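Local coordinates for protein thioredoxin peroxidase 2 (Plasmodium falciparum, PDB 2C0D) that probably reduces hydrogen peroxide and organic hydroperoxides in the mitochondrion as a thioredoxin-dependent 2-Cys peroxiredoxin, at residues F53-Y64 with F86-S97. Residues are numbered along the deposited sequence; the frame is centred on the assembly and turned at random.
Sequences FIGQKYCCLLFY and FENKNVELLGIS
Glu-92 leaves the backbone with CG trans to its N (chi1 -174°) and then bends at chi2 (83°), which lays CG and the carboxylate against Phe-53, while a kink at chi3 of Lys-57 brings its ammonium to that carboxylate. CG of Glu-92 reaches CE1 of Phe-53 at 3.5 Å, and CB sits over one ring face. The salt bridge from Lys-57 NZ to Glu-92 OE1 measures 2.8 Å; a water accepts from the same NZ and donates to Val-91 O, so the ammonium is joined to strand 91-97 once directly, at Glu-92, and once through water, at Val-91. Asn-90 ND2 meets an in-plane lone pair of Gln-56 O at 2.9 Å. With positive phi, Asn-90 is also the C' residue of the Schellman motif that ends helix 83-88, defined by the bonds Val-91 N to Phe-86 O and Asn-90 N to Glu-87 O.

Beyond it, strands 58-63 and 91-97 run parallel, their axes 21° apart, joined by a ladder in which Leu-94 N reaches Cys-60 O at 2.9 Å. The helical connection between these neighbouring strands makes a beta-alpha-beta crossover, part of the thioredoxin-like fold of peroxiredoxins. Strand 144-152 pairs antiparallel with the other edge of 58-63.

On the face of Leu-61 and Leu-94, Ile-96 CD1 lies 4.1 Å from the Phe-63 ring centroid, a CH-pi contact over the ring. The reverse face carries Cys-60, whose SG is 3.7 Å from Leu-93 CD1; helix 73-81 packs on Leu-62 and Leu-93 there. At the C-terminal end, Ile-96 O accepts from Tyr-64 N and lies over one face of the Tyr-64 ring; the side chain of Tyr-64 is about 7 Å from that of Cys-72, the predicted peroxidatic cysteine.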
# COMPACT_ATOMS: atom_id res chain seq x y z
N PHE B 53 20.77 1.32 -9.94
CA PHE B 53 19.64 1.53 -10.85
C PHE B 53 19.30 3.02 -11.02
O PHE B 53 18.50 3.39 -11.88
CB PHE B 53 18.43 0.71 -10.36
CG PHE B 53 18.71 -0.77 -10.29
CD1 PHE B 53 18.78 -1.53 -11.46
CD2 PHE B 53 18.93 -1.40 -9.06
CE1 PHE B 53 19.06 -2.90 -11.43
CE2 PHE B 53 19.20 -2.81 -9.01
CZ PHE B 53 19.26 -3.55 -10.21
N ILE B 54 19.92 3.86 -10.21
CA ILE B 54 19.65 5.30 -10.27
C ILE B 54 19.96 5.84 -11.65
O ILE B 54 21.03 5.55 -12.22
CB ILE B 54 20.48 6.11 -9.23
CG1 ILE B 54 20.00 5.80 -7.83
CG2 ILE B 54 20.43 7.64 -9.52
CD1 ILE B 54 18.64 6.28 -7.56
N GLY B 55 19.05 6.65 -12.16
CA GLY B 55 19.16 7.24 -13.47
C GLY B 55 19.02 6.22 -14.57
O GLY B 55 19.17 6.56 -15.75
N GLN B 56 18.73 4.96 -14.21
CA GLN B 56 18.62 3.90 -15.20
C GLN B 56 17.25 3.24 -15.29
O GLN B 56 16.69 3.09 -16.39
CB GLN B 56 19.66 2.80 -14.91
CG GLN B 56 21.10 3.30 -14.96
CD GLN B 56 21.46 3.87 -16.31
OE1 GLN B 56 21.03 3.36 -17.35
NE2 GLN B 56 22.25 4.94 -16.31
N LYS B 57 16.73 2.82 -14.13
CA LYS B 57 15.55 1.96 -14.07
C LYS B 57 14.75 2.27 -12.80
O LYS B 57 15.33 2.69 -11.78
CB LYS B 57 15.96 0.48 -13.95
CG LYS B 57 16.90 -0.03 -15.04
CD LYS B 57 17.09 -1.50 -14.88
CE LYS B 57 15.87 -2.20 -15.39
NZ LYS B 57 16.30 -3.56 -15.77
N TYR B 58 13.44 2.06 -12.87
CA TYR B 58 12.58 1.97 -11.68
C TYR B 58 12.88 0.63 -11.02
O TYR B 58 13.39 -0.28 -11.70
CB TYR B 58 11.11 1.96 -12.07
CG TYR B 58 10.63 3.27 -12.65
CD1 TYR B 58 10.06 4.24 -11.83
CD2 TYR B 58 10.74 3.53 -14.01
CE1 TYR B 58 9.62 5.46 -12.36
CE2 TYR B 58 10.30 4.75 -14.57
CZ TYR B 58 9.75 5.70 -13.73
OH TYR B 58 9.31 6.89 -14.26
N CYS B 59 12.61 0.52 -9.72
CA CYS B 59 12.70 -0.79 -9.04
C CYS B 59 11.38 -1.12 -8.38
O CYS B 59 10.69 -0.21 -7.88
CB CYS B 59 13.75 -0.75 -7.95
SG CYS B 59 15.41 -0.59 -8.63
N CYS B 60 11.03 -2.40 -8.36
CA CYS B 60 9.88 -2.86 -7.58
C CYS B 60 10.48 -3.85 -6.57
O CYS B 60 11.04 -4.86 -6.97
CB CYS B 60 8.84 -3.53 -8.49
SG CYS B 60 7.51 -4.28 -7.58
N LEU B 61 10.43 -3.50 -5.28
CA LEU B 61 10.94 -4.40 -4.24
C LEU B 61 9.78 -5.24 -3.73
O LEU B 61 8.79 -4.68 -3.22
CB LEU B 61 11.52 -3.62 -3.07
CG LEU B 61 12.55 -2.56 -3.42
CD1 LEU B 61 13.16 -1.93 -2.16
CD2 LEU B 61 13.65 -3.12 -4.38
N LEU B 62 9.90 -6.55 -3.81
CA LEU B 62 8.83 -7.44 -3.41
C LEU B 62 9.34 -8.27 -2.23
O LEU B 62 10.11 -9.22 -2.43
CB LEU B 62 8.46 -8.35 -4.60
CG LEU B 62 7.32 -9.35 -4.46
CD1 LEU B 62 5.96 -8.66 -4.47
CD2 LEU B 62 7.39 -10.37 -5.61
N PHE B 63 8.92 -7.92 -1.01
CA PHE B 63 9.35 -8.66 0.19
C PHE B 63 8.38 -9.81 0.49
O PHE B 63 7.15 -9.70 0.25
CB PHE B 63 9.33 -7.74 1.41
CG PHE B 63 10.41 -6.69 1.41
CD1 PHE B 63 11.62 -6.92 2.09
CD2 PHE B 63 10.20 -5.47 0.77
CE1 PHE B 63 12.61 -5.94 2.13
CE2 PHE B 63 11.18 -4.47 0.81
CZ PHE B 63 12.38 -4.70 1.50
N TYR B 64 8.91 -10.91 1.02
CA TYR B 64 8.00 -12.04 1.36
C TYR B 64 8.67 -12.93 2.39
O TYR B 64 9.92 -12.87 2.56
CB TYR B 64 7.64 -12.87 0.10
CG TYR B 64 8.88 -13.30 -0.63
CD1 TYR B 64 9.60 -14.47 -0.24
CD2 TYR B 64 9.40 -12.51 -1.66
CE1 TYR B 64 10.79 -14.82 -0.88
CE2 TYR B 64 10.59 -12.86 -2.30
CZ TYR B 64 11.27 -13.99 -1.91
OH TYR B 64 12.45 -14.25 -2.59
N PHE B 86 7.04 -5.94 -16.67
CA PHE B 86 8.00 -5.11 -15.90
C PHE B 86 9.13 -4.62 -16.78
O PHE B 86 9.46 -3.43 -16.74
CB PHE B 86 8.57 -5.86 -14.66
CG PHE B 86 7.53 -6.13 -13.60
CD1 PHE B 86 7.35 -5.24 -12.55
CD2 PHE B 86 6.74 -7.27 -13.64
CE1 PHE B 86 6.38 -5.48 -11.55
CE2 PHE B 86 5.75 -7.52 -12.61
CZ PHE B 86 5.58 -6.60 -11.57
N GLU B 87 9.71 -5.50 -17.60
CA GLU B 87 10.76 -5.10 -18.52
C GLU B 87 10.32 -3.99 -19.49
O GLU B 87 11.07 -3.02 -19.71
CB GLU B 87 11.28 -6.32 -19.27
CG GLU B 87 12.04 -7.28 -18.35
CD GLU B 87 12.73 -8.39 -19.12
OE1 GLU B 87 13.11 -8.14 -20.29
OE2 GLU B 87 12.91 -9.49 -18.54
N ASN B 88 9.11 -4.11 -20.02
CA ASN B 88 8.57 -3.12 -20.97
C ASN B 88 8.45 -1.74 -20.32
O ASN B 88 8.56 -0.72 -21.00
CB ASN B 88 7.19 -3.53 -21.47
CG ASN B 88 7.24 -4.77 -22.38
OD1 ASN B 88 8.29 -5.11 -22.93
ND2 ASN B 88 6.10 -5.46 -22.49
N LYS B 89 8.24 -1.73 -19.01
CA LYS B 89 8.12 -0.48 -18.27
C LYS B 89 9.44 0.01 -17.64
O LYS B 89 9.44 1.00 -16.88
CB LYS B 89 7.03 -0.64 -17.19
CG LYS B 89 5.67 -0.96 -17.80
CD LYS B 89 4.63 -1.24 -16.71
CE LYS B 89 3.44 -2.05 -17.24
NZ LYS B 89 2.64 -1.30 -18.28
N ASN B 90 10.57 -0.65 -17.97
CA ASN B 90 11.87 -0.29 -17.46
C ASN B 90 11.90 -0.41 -15.92
O ASN B 90 12.43 0.47 -15.24
CB ASN B 90 12.25 1.14 -17.87
CG ASN B 90 13.74 1.39 -17.75
OD1 ASN B 90 14.54 0.44 -17.76
ND2 ASN B 90 14.12 2.67 -17.63
N VAL B 91 11.33 -1.49 -15.40
CA VAL B 91 11.31 -1.75 -13.95
C VAL B 91 12.13 -3.00 -13.64
O VAL B 91 11.87 -4.08 -14.21
CB VAL B 91 9.85 -1.98 -13.42
CG1 VAL B 91 9.88 -2.26 -11.88
CG2 VAL B 91 8.98 -0.79 -13.75
N GLU B 92 13.10 -2.86 -12.74
CA GLU B 92 13.81 -4.02 -12.19
C GLU B 92 12.99 -4.62 -11.03
O GLU B 92 12.78 -3.93 -10.01
CB GLU B 92 15.19 -3.58 -11.68
CG GLU B 92 16.07 -4.79 -11.21
CD GLU B 92 16.83 -5.51 -12.33
OE1 GLU B 92 16.90 -4.99 -13.48
OE2 GLU B 92 17.40 -6.63 -12.05
N LEU B 93 12.54 -5.87 -11.18
CA LEU B 93 11.82 -6.56 -10.08
C LEU B 93 12.83 -7.27 -9.18
O LEU B 93 13.65 -8.10 -9.66
CB LEU B 93 10.83 -7.58 -10.65
CG LEU B 93 10.00 -8.35 -9.61
CD1 LEU B 93 9.14 -7.39 -8.75
CD2 LEU B 93 9.12 -9.41 -10.35
N LEU B 94 12.80 -6.98 -7.88
CA LEU B 94 13.69 -7.67 -6.93
C LEU B 94 12.87 -8.35 -5.82
O LEU B 94 12.14 -7.66 -5.06
CB LEU B 94 14.66 -6.68 -6.29
CG LEU B 94 15.56 -5.92 -7.29
CD1 LEU B 94 16.37 -4.87 -6.56
CD2 LEU B 94 16.47 -6.86 -8.08
N GLY B 95 12.98 -9.68 -5.73
CA GLY B 95 12.32 -10.38 -4.62
C GLY B 95 13.28 -10.31 -3.45
O GLY B 95 14.52 -10.44 -3.62
N ILE B 96 12.76 -10.04 -2.26
CA ILE B 96 13.65 -9.94 -1.09
C ILE B 96 13.10 -10.77 0.09
O ILE B 96 11.94 -10.61 0.44
CB ILE B 96 13.82 -8.49 -0.61
CG1 ILE B 96 14.30 -7.58 -1.76
CG2 ILE B 96 14.79 -8.44 0.58
CD1 ILE B 96 14.23 -6.09 -1.47
N SER B 97 13.91 -11.64 0.68
CA SER B 97 13.51 -12.32 1.95
C SER B 97 14.75 -12.41 2.85
O SER B 97 15.88 -12.22 2.37
CB SER B 97 12.90 -13.71 1.74
OG SER B 97 13.92 -14.68 1.40
O HOH W 1 13.59 -4.50 -16.58